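Local structure of ATP-dependent DNA helicase (Mycobacterium smegmatis, 5V9X) at residues Val687-Asp692 with Trp697-His702; Asp736-Arg741 with Asp753-Asp758. The protein uses ATP hydrolysis to move 3'-to-5' along a single-stranded DNA tracking strand and unwind RNA:DNA hybrids, as a member of the Lhr helicase family. One frame throughout, in Å; residues are numbered along the deposited sequence.

Contact 1. Residues Val687-Asp692 with Trp697-His702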
ATOM      1  N   VAL A 687     -15.709  -2.674 -27.625  1.00 61.17           N
ATOM      2  CA  VAL A 687     -14.545  -2.531 -28.488  1.00 62.22           C
ATOM      3  C   VAL A 687     -14.825  -1.373 -29.437  1.00 66.23           C
ATOM      4  O   VAL A 687     -15.731  -1.445 -30.275  1.00 62.47           O
ATOM      5  CB  VAL A 687     -14.239  -3.828 -29.247  1.00 60.57           C
ATOM      6  CG1 VAL A 687     -13.138  -3.596 -30.261  1.00 54.62           C
ATOM      7  CG2 VAL A 687     -13.841  -4.920 -28.264  1.00 61.01           C
ATOM      8  N   GLU A 688     -14.051  -0.301 -29.302  1.00 69.38           N
ATOM      9  CA  GLU A 688     -14.262   0.931 -30.047  1.00 64.75           C
ATOM     10  C   GLU A 688     -13.129   1.117 -31.043  1.00 67.61           C
ATOM     11  O   GLU A 688     -11.958   0.942 -30.694  1.00 68.30           O
ATOM     12  CB  GLU A 688     -14.344   2.128 -29.099  1.00 56.95           C
ATOM     13  CG  GLU A 688     -14.428   3.469 -29.795  1.00 56.21           C
ATOM     14  CD  GLU A 688     -14.677   4.602 -28.824  1.00 59.46           C
ATOM     15  OE1 GLU A 688     -14.853   4.326 -27.619  1.00 59.87           O
ATOM     16  OE2 GLU A 688     -14.698   5.768 -29.266  1.00 62.12           O
ATOM     17  N   ARG A 689     -13.479   1.474 -32.276  1.00 74.00           N
ATOM     18  CA  ARG A 689     -12.502   1.632 -33.341  1.00 77.79           C
ATOM     19  C   ARG A 689     -12.690   2.977 -34.030  1.00 80.99           C
ATOM     20  O   ARG A 689     -13.820   3.424 -34.247  1.00 83.17           O
ATOM     21  CB  ARG A 689     -12.613   0.499 -34.368  1.00 82.59           C
ATOM     22  CG  ARG A 689     -11.541   0.533 -35.443  1.00 91.41           C
ATOM     23  CD  ARG A 689     -11.668  -0.625 -36.423  1.00 98.87           C
ATOM     24  NE  ARG A 689     -13.007  -0.720 -37.001  1.00101.41           N
ATOM     25  CZ  ARG A 689     -13.924  -1.602 -36.613  1.00 98.24           C
ATOM     26  NH1 ARG A 689     -13.645  -2.467 -35.649  1.00 98.34           N
ATOM     27  NH2 ARG A 689     -15.118  -1.620 -37.189  1.00 94.85           N
ATOM     28  N   PHE A 690     -11.573   3.614 -34.361  1.00 82.31           N
ATOM     29  CA  PHE A 690     -11.568   4.849 -35.132  1.00 85.90           C
ATOM     30  C   PHE A 690     -10.212   4.966 -35.810  1.00 89.76           C
ATOM     31  O   PHE A 690      -9.266   4.249 -35.475  1.00 92.29           O
ATOM     32  CB  PHE A 690     -11.863   6.071 -34.251  1.00 87.36           C
ATOM     33  CG  PHE A 690     -10.928   6.223 -33.081  1.00 89.92           C
ATOM     34  CD1 PHE A 690     -11.238   5.664 -31.851  1.00 89.37           C
ATOM     35  CD2 PHE A 690      -9.745   6.935 -33.207  1.00 91.27           C
ATOM     36  CE1 PHE A 690     -10.383   5.804 -30.771  1.00 85.39           C
ATOM     37  CE2 PHE A 690      -8.886   7.077 -32.131  1.00 90.42           C
ATOM     38  CZ  PHE A 690      -9.207   6.512 -30.913  1.00 86.19           C
ATOM     39  N   ARG A 691     -10.126   5.874 -36.776  1.00 92.08           N
ATOM     40  CA  ARG A 691      -8.878   6.126 -37.481  1.00 95.74           C
ATOM     41  C   ARG A 691      -8.247   7.413 -36.969  1.00103.40           C
ATOM     42  O   ARG A 691      -8.944   8.390 -36.681  1.00102.31           O
ATOM     43  CB  ARG A 691      -9.094   6.208 -38.993  1.00 94.11           C
ATOM     44  CG  ARG A 691     -10.045   7.299 -39.442  1.00 90.85           C
ATOM     45  CD  ARG A 691     -10.044   7.425 -40.955  1.00 92.05           C
ATOM     46  NE  ARG A 691     -10.367   6.159 -41.606  1.00 93.43           N
ATOM     47  CZ  ARG A 691     -11.603   5.755 -41.879  1.00 94.08           C
ATOM     48  NH1 ARG A 691     -11.806   4.587 -42.475  1.00 93.74           N
ATOM     49  NH2 ARG A 691     -12.638   6.518 -41.556  1.00 92.48           N
ATOM     50  N   ASP A 692      -6.924   7.397 -36.842  1.00116.46           N
ATOM     51  CA  ASP A 692      -6.195   8.569 -36.392  1.00119.51           C
ATOM     52  C   ASP A 692      -6.275   9.677 -37.438  1.00121.84           C
ATOM     53  O   ASP A 692      -6.611   9.447 -38.603  1.00124.38           O
ATOM     54  CB  ASP A 692      -4.731   8.217 -36.124  1.00122.94           C
ATOM     55  CG  ASP A 692      -4.108   9.082 -35.049  1.00127.41           C
ATOM     56  OD1 ASP A 692      -3.223   8.582 -34.324  1.00128.08           O
ATOM     57  OD2 ASP A 692      -4.515  10.255 -34.916  1.00130.50           O
ATOM     58  N   TRP A 697      -5.400   3.167 -37.739  1.00107.71           N
ATOM     59  CA  TRP A 697      -6.483   2.609 -36.945  1.00 98.12           C
ATOM     60  C   TRP A 697      -6.127   2.599 -35.462  1.00 92.16           C
ATOM     61  O   TRP A 697      -4.957   2.530 -35.077  1.00 92.84           O
ATOM     62  CB  TRP A 697      -6.807   1.186 -37.399  1.00 95.17           C
ATOM     63  CG  TRP A 697      -7.672   1.112 -38.615  1.00 96.60           C
ATOM     64  CD1 TRP A 697      -7.350   0.563 -39.821  1.00 98.75           C
ATOM     65  CD2 TRP A 697      -9.013   1.601 -38.742  1.00 96.42           C
ATOM     66  NE1 TRP A 697      -8.406   0.679 -40.691  1.00101.64           N
ATOM     67  CE2 TRP A 697      -9.439   1.314 -40.053  1.00 99.67           C
ATOM     68  CE3 TRP A 697      -9.891   2.256 -37.876  1.00 91.94           C
ATOM     69  CZ2 TRP A 697     -10.706   1.658 -40.517  1.00 98.52           C
ATOM     70  CZ3 TRP A 697     -11.149   2.596 -38.337  1.00 89.11           C
ATOM     71  CH2 TRP A 697     -11.545   2.297 -39.645  1.00 92.65           C
ATOM     72  N   ARG A 698      -7.163   2.661 -34.628  1.00 87.10           N
ATOM     73  CA  ARG A 698      -7.014   2.554 -33.181  1.00 82.56           C
ATOM     74  C   ARG A 698      -8.199   1.782 -32.630  1.00 73.83           C
ATOM     75  O   ARG A 698      -9.343   2.235 -32.740  1.00 67.73           O
ATOM     76  CB  ARG A 698      -6.909   3.932 -32.524  1.00 87.18           C
ATOM     77  CG  ARG A 698      -5.488   4.312 -32.154  1.00 88.55           C
ATOM     78  CD  ARG A 698      -5.417   5.666 -31.470  1.00 84.59           C
ATOM     79  NE  ARG A 698      -4.061   5.958 -31.014  1.00 79.39           N
ATOM     80  CZ  ARG A 698      -3.084   6.389 -31.805  1.00 83.75           C
ATOM     81  NH1 ARG A 698      -3.309   6.576 -33.099  1.00 88.25           N
ATOM     82  NH2 ARG A 698      -1.880   6.627 -31.306  1.00 86.61           N
ATOM     83  N   VAL A 699      -7.927   0.619 -32.044  1.00 75.93           N
ATOM     84  CA  VAL A 699      -8.953  -0.266 -31.507  1.00 75.74           C
ATOM     85  C   VAL A 699      -8.792  -0.308 -29.995  1.00 69.29           C
ATOM     86  O   VAL A 699      -7.752  -0.744 -29.486  1.00 68.11           O
ATOM     87  CB  VAL A 699      -8.861  -1.672 -32.115  1.00 81.50           C
ATOM     88  CG1 VAL A 699     -10.040  -2.516 -31.674  1.00 85.72           C
ATOM     89  CG2 VAL A 699      -8.796  -1.588 -33.633  1.00 82.12           C
ATOM     90  N   ILE A 700      -9.821   0.135 -29.279  1.00 66.22           N
ATOM     91  CA  ILE A 700      -9.787   0.261 -27.828  1.00 61.79           C
ATOM     92  C   ILE A 700     -10.756  -0.744 -27.225  1.00 61.09           C
ATOM     93  O   ILE A 700     -11.927  -0.800 -27.619  1.00 63.50           O
ATOM     94  CB  ILE A 700     -10.138   1.691 -27.382  1.00 56.84           C
ATOM     95  CG1 ILE A 700      -9.088   2.680 -27.889  1.00 52.99           C
ATOM     96  CG2 ILE A 700     -10.253   1.762 -25.871  1.00 52.75           C
ATOM     97  CD1 ILE A 700      -9.423   4.124 -27.603  1.00 48.64           C
ATOM     98  N   LEU A 701     -10.268  -1.538 -26.276  1.00 59.04           N
ATOM     99  CA  LEU A 701     -11.120  -2.419 -25.488  1.00 58.77           C
ATOM    100  C   LEU A 701     -11.517  -1.689 -24.214  1.00 58.90           C
ATOM    101  O   LEU A 701     -10.652  -1.217 -23.473  1.00 61.30           O
ATOM    102  CB  LEU A 701     -10.409  -3.730 -25.152  1.00 55.09           C
ATOM    103  CG  LEU A 701     -11.111  -4.613 -24.114  1.00 52.09           C
ATOM    104  CD1 LEU A 701     -12.510  -5.003 -24.578  1.00 50.12           C
ATOM    105  CD2 LEU A 701     -10.280  -5.850 -23.803  1.00 48.67           C
ATOM    106  N   HIS A 702     -12.818  -1.583 -23.970  1.00 56.40           N
ATOM    107  CA  HIS A 702     -13.334  -0.938 -22.773  1.00 56.12           C
ATOM    108  C   HIS A 702     -13.759  -2.001 -21.768  1.00 58.22           C
ATOM    109  O   HIS A 702     -14.574  -2.872 -22.086  1.00 61.35           O
ATOM    110  CB  HIS A 702     -14.513  -0.028 -23.109  1.00 59.33           C
ATOM    111  CG  HIS A 702     -14.137   1.219 -23.849  1.00 60.03           C
ATOM    112  ND1 HIS A 702     -13.747   1.212 -25.170  1.00 61.84           N
ATOM    113  CD2 HIS A 702     -14.108   2.514 -23.456  1.00 60.15           C
ATOM    114  CE1 HIS A 702     -13.490   2.447 -25.559  1.00 60.13           C
ATOM    115  NE2 HIS A 702     -13.700   3.257 -24.537  1.00 61.23           N
TER
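An antiparallel beta hairpin pairs Val687-Arg691 with Trp697-His702, whose short segment axes come within 4.6 Å and whose directions differ by 163°. Two hydrogen-bonded pairs fix the register: Glu688 and Ile700 exchange N-H···O bonds in both directions, as do Phe690 and Arg698. Ile700 N reaches Glu688 O at 2.7 Å with an N-H···O angle of 173°, whereas the bond from Arg698 N to Phe690 O is more bent.

On the face carrying Val687, Arg689, Arg691, Val699 and Leu701, the Trp697 indole stands between two arginines. Arg689 lays its methylene chain over one side of the ring, CD lying 4.0 Å from the centroid of the six-membered ring in a CH-pi contact; CG, anti to the backbone N (chi1 -175°), directs the chain there. Arg691 CB lies over the opposite side, near the rim. Further along, Val687 CG1 meets Val699 CG1 at 3.6 Å.

On the other face, Arg698 CB sits over the Phe690 ring in a second CH-pi contact, 4.0 Å from its centroid, while Ile700 CD1 approaches the ring edge at 3.7 Å from Phe690 CE1. The extended Glu688 chain crosses His702 at a slant, OE1 nearest the ring's CE1 and carboxylate and imidazole nearly coplanar; this pair makes no hydrogen bond, and the carboxylate bonds instead to Ser864 and Thr860.

The chemistry is therefore divided: backbone bonds set the pairing, and arginine methylenes supply apolar cover for both aromatic rings. The guanidinium of Arg689 is too distant from Trp697 for more than a weak cation-pi attraction.

Contact 2. Residues Asp736-Arg741 with Asp753-Asp758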
ATOM      1  N   ASP A 736      -8.689   0.783 -17.153  1.00 58.45           N
ATOM      2  CA  ASP A 736      -9.987   0.850 -17.813  1.00 58.75           C
ATOM      3  C   ASP A 736      -9.927   0.465 -19.289  1.00 60.04           C
ATOM      4  O   ASP A 736     -10.729   0.952 -20.090  1.00 59.54           O
ATOM      5  CB  ASP A 736     -10.596   2.242 -17.654  1.00 62.73           C
ATOM      6  CG  ASP A 736     -11.076   2.505 -16.241  1.00 71.77           C
ATOM      7  OD1 ASP A 736     -10.638   1.780 -15.324  1.00 75.01           O
ATOM      8  OD2 ASP A 736     -11.901   3.424 -16.047  1.00 78.38           O
ATOM      9  N   GLY A 737      -8.997  -0.404 -19.666  1.00 60.25           N
ATOM     10  CA  GLY A 737      -9.029  -0.985 -20.988  1.00 54.79           C
ATOM     11  C   GLY A 737      -7.644  -1.170 -21.564  1.00 54.63           C
ATOM     12  O   GLY A 737      -6.633  -1.066 -20.870  1.00 59.07           O
ATOM     13  N   ILE A 738      -7.616  -1.457 -22.867  1.00 52.39           N
ATOM     14  CA  ILE A 738      -6.394  -1.723 -23.616  1.00 56.22           C
ATOM     15  C   ILE A 738      -6.457  -0.953 -24.928  1.00 57.87           C
ATOM     16  O   ILE A 738      -7.484  -0.972 -25.616  1.00 53.45           O
ATOM     17  CB  ILE A 738      -6.206  -3.232 -23.881  1.00 56.94           C
ATOM     18  CG1 ILE A 738      -5.978  -3.988 -22.569  1.00 56.89           C
ATOM     19  CG2 ILE A 738      -5.059  -3.480 -24.854  1.00 51.20           C
ATOM     20  CD1 ILE A 738      -5.872  -5.486 -22.742  1.00 55.03           C
ATOM     21  N   ILE A 739      -5.363  -0.279 -25.276  1.00 62.28           N
ATOM     22  CA  ILE A 739      -5.275   0.528 -26.489  1.00 64.79           C
ATOM     23  C   ILE A 739      -4.396  -0.198 -27.498  1.00 62.61           C
ATOM     24  O   ILE A 739      -3.258  -0.568 -27.188  1.00 60.78           O
ATOM     25  CB  ILE A 739      -4.718   1.932 -26.194  1.00 66.90           C
ATOM     26  CG1 ILE A 739      -5.543   2.623 -25.107  1.00 66.48           C
ATOM     27  CG2 ILE A 739      -4.702   2.774 -27.463  1.00 71.20           C
ATOM     28  CD1 ILE A 739      -4.984   3.964 -24.682  1.00 65.32           C
ATOM     29  N   VAL A 740      -4.922  -0.388 -28.706  1.00 61.78           N
ATOM     30  CA  VAL A 740      -4.192  -0.992 -29.815  1.00 70.61           C
ATOM     31  C   VAL A 740      -4.163   0.002 -30.968  1.00 82.44           C
ATOM     32  O   VAL A 740      -5.146   0.709 -31.213  1.00 87.72           O
ATOM     33  CB  VAL A 740      -4.831  -2.328 -30.253  1.00 66.34           C
ATOM     34  CG1 VAL A 740      -4.095  -2.921 -31.445  1.00 66.93           C
ATOM     35  CG2 VAL A 740      -4.846  -3.316 -29.097  1.00 59.32           C
ATOM     36  N   ARG A 741      -3.030   0.068 -31.666  1.00 85.43           N
ATOM     37  CA  ARG A 741      -2.880   0.919 -32.837  1.00 90.37           C
ATOM     38  C   ARG A 741      -2.363   0.086 -33.999  1.00 92.86           C
ATOM     39  O   ARG A 741      -1.382  -0.650 -33.851  1.00 93.94           O
ATOM     40  CB  ARG A 741      -1.933   2.094 -32.561  1.00 97.73           C
ATOM     41  CG  ARG A 741      -1.542   2.876 -33.806  1.00106.83           C
ATOM     42  CD  ARG A 741      -0.835   4.177 -33.459  1.00111.35           C
ATOM     43  NE  ARG A 741       0.362   4.379 -34.271  1.00115.52           N
ATOM     44  CZ  ARG A 741       1.603   4.261 -33.810  1.00116.42           C
ATOM     45  NH1 ARG A 741       1.809   3.955 -32.537  1.00114.62           N
ATOM     46  NH2 ARG A 741       2.637   4.458 -34.615  1.00118.85           N
ATOM     47  N   ASP A 753     -12.654  -9.903 -31.853  1.00 89.25           N
ATOM     48  CA  ASP A 753     -12.130 -11.226 -31.544  1.00 91.30           C
ATOM     49  C   ASP A 753     -10.652 -11.190 -31.184  1.00 87.49           C
ATOM     50  O   ASP A 753     -10.127 -12.189 -30.679  1.00 87.14           O
ATOM     51  CB  ASP A 753     -12.353 -12.169 -32.728  1.00 97.73           C
ATOM     52  CG  ASP A 753     -13.810 -12.251 -33.143  1.00105.47           C
ATOM     53  OD1 ASP A 753     -14.316 -11.274 -33.737  1.00106.72           O
ATOM     54  OD2 ASP A 753     -14.452 -13.289 -32.874  1.00108.68           O
ATOM     55  N   LEU A 754      -9.979 -10.064 -31.433  1.00 78.33           N
ATOM     56  CA  LEU A 754      -8.574  -9.919 -31.071  1.00 72.03           C
ATOM     57  C   LEU A 754      -8.365 -10.087 -29.571  1.00 68.69           C
ATOM     58  O   LEU A 754      -7.361 -10.665 -29.136  1.00 64.25           O
ATOM     59  CB  LEU A 754      -8.070  -8.552 -31.539  1.00 68.25           C
ATOM     60  CG  LEU A 754      -6.653  -8.110 -31.176  1.00 65.38           C
ATOM     61  CD1 LEU A 754      -5.626  -9.080 -31.727  1.00 66.74           C
ATOM     62  CD2 LEU A 754      -6.400  -6.707 -31.699  1.00 65.68           C
ATOM     63  N   PHE A 755      -9.305  -9.600 -28.764  1.00 67.91           N
ATOM     64  CA  PHE A 755      -9.170  -9.653 -27.315  1.00 64.74           C
ATOM     65  C   PHE A 755      -9.677 -10.954 -26.707  1.00 71.04           C
ATOM     66  O   PHE A 755      -9.287 -11.285 -25.582  1.00 72.67           O
ATOM     67  CB  PHE A 755      -9.914  -8.476 -26.676  1.00 60.89           C
ATOM     68  CG  PHE A 755      -9.488  -7.133 -27.200  1.00 65.38           C
ATOM     69  CD1 PHE A 755      -8.340  -6.518 -26.721  1.00 65.16           C
ATOM     70  CD2 PHE A 755     -10.233  -6.484 -28.171  1.00 68.98           C
ATOM     71  CE1 PHE A 755      -7.945  -5.281 -27.205  1.00 67.67           C
ATOM     72  CE2 PHE A 755      -9.843  -5.247 -28.658  1.00 69.29           C
ATOM     73  CZ  PHE A 755      -8.698  -4.645 -28.174  1.00 66.77           C
ATOM     74  N   VAL A 756     -10.518 -11.698 -27.420  1.00 73.92           N
ATOM     75  CA  VAL A 756     -11.178 -12.872 -26.856  1.00 67.79           C
ATOM     76  C   VAL A 756     -10.265 -14.084 -26.981  1.00 68.56           C
ATOM     77  O   VAL A 756      -9.757 -14.387 -28.067  1.00 68.08           O
ATOM     78  CB  VAL A 756     -12.522 -13.122 -27.555  1.00 63.77           C
ATOM     79  CG1 VAL A 756     -13.207 -14.348 -26.969  1.00 62.99           C
ATOM     80  CG2 VAL A 756     -13.406 -11.897 -27.435  1.00 57.95           C
ATOM     81  N   PHE A 757     -10.062 -14.784 -25.866  1.00 67.37           N
ATOM     82  CA  PHE A 757      -9.268 -16.002 -25.820  1.00 62.61           C
ATOM     83  C   PHE A 757     -10.044 -17.089 -25.088  1.00 67.63           C
ATOM     84  O   PHE A 757     -10.969 -16.811 -24.321  1.00 69.27           O
ATOM     85  CB  PHE A 757      -7.920 -15.775 -25.122  1.00 60.18           C
ATOM     86  CG  PHE A 757      -6.926 -15.003 -25.943  1.00 64.31           C
ATOM     87  CD1 PHE A 757      -7.046 -13.630 -26.096  1.00 67.05           C
ATOM     88  CD2 PHE A 757      -5.860 -15.648 -26.548  1.00 62.10           C
ATOM     89  CE1 PHE A 757      -6.129 -12.919 -26.850  1.00 63.96           C
ATOM     90  CE2 PHE A 757      -4.939 -14.943 -27.301  1.00 60.13           C
ATOM     91  CZ  PHE A 757      -5.074 -13.579 -27.452  1.00 61.11           C
ATOM     92  N   ASP A 758      -9.652 -18.338 -25.333  1.00 72.01           N
ATOM     93  CA  ASP A 758     -10.231 -19.455 -24.600  1.00 76.66           C
ATOM     94  C   ASP A 758      -9.694 -19.486 -23.174  1.00 79.50           C
ATOM     95  O   ASP A 758      -8.559 -19.083 -22.906  1.00 77.51           O
ATOM     96  CB  ASP A 758      -9.929 -20.776 -25.308  1.00 82.00           C
ATOM     97  CG  ASP A 758     -10.842 -21.026 -26.496  1.00 87.49           C
ATOM     98  OD1 ASP A 758     -12.061 -20.773 -26.378  1.00 88.10           O
ATOM     99  OD2 ASP A 758     -10.343 -21.473 -27.550  1.00 87.67           O
TER
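Phe755 meets strand 737-742 through one corner of its ring, CE1, which lies 4.1 Å from Ile738 CG2 and 4.1 Å from Val740 CG2. The two aliphatic residues are two positions apart on the strand, and their side chains project from the same face toward Asp753-Asp758. Ile738 and Val740 each run past Phe755 in the opposite sense, and their CG2 methyls meet its CE1. Ile738 CG2 arrives at the edge, near the ring plane; Val740 CG2 comes in obliquely and also lies 4.2 Å from Phe755 CZ.

With CG1 anti to the carbonyl carbon (chi1 -66°), Ile738 places CG2, anti to the backbone N, on the side of the ring. Val740 divides its two methyls between partners: CG2 goes to Phe755, and CG1 faces Leu754 CD2 at a looser 4.4 Å. All four residues are buried, yet just 147 Å² is lost between the segments and the nearest CA pair, Ile738 and Phe755, is 9.2 Å apart, evidence of side-chain contact between well-separated backbones.

The loop carrying Leu754 and Phe755 precedes helix 759-769. Helix 707-725 contributes Leu713 against Ile738 and Leu721 against both Val740 and Leu754, while Phe755 also packs on Val699 of strand 697-702, joining loop, helix and sheet in one apolar layer.

Overall arrangement
Contacts 1 and 2 have centres 10 Å apart and both reach one mixed sheet, contact 1 through two of its strands and contact 2 through strand 737-742, with 753-758 a loop packed against it. Strands 697-702 and 737-742 are antiparallel neighbours, joined by probable backbone hydrogen bonds, Val699 N to Val740 O and Leu701 N to Ile738 O, each at 2.9 Å. A side-chain link runs beside these bonds: Leu701 CB lies 3.6 Å from Phe755 CE1, extending the apolar layer of contact 2 onto the hairpin. Each contact has its nearest atom about 10 Å from the bound nucleic acid, and neither contributes to the AMP-PNP pocket, whose residues lie between 41 and 420.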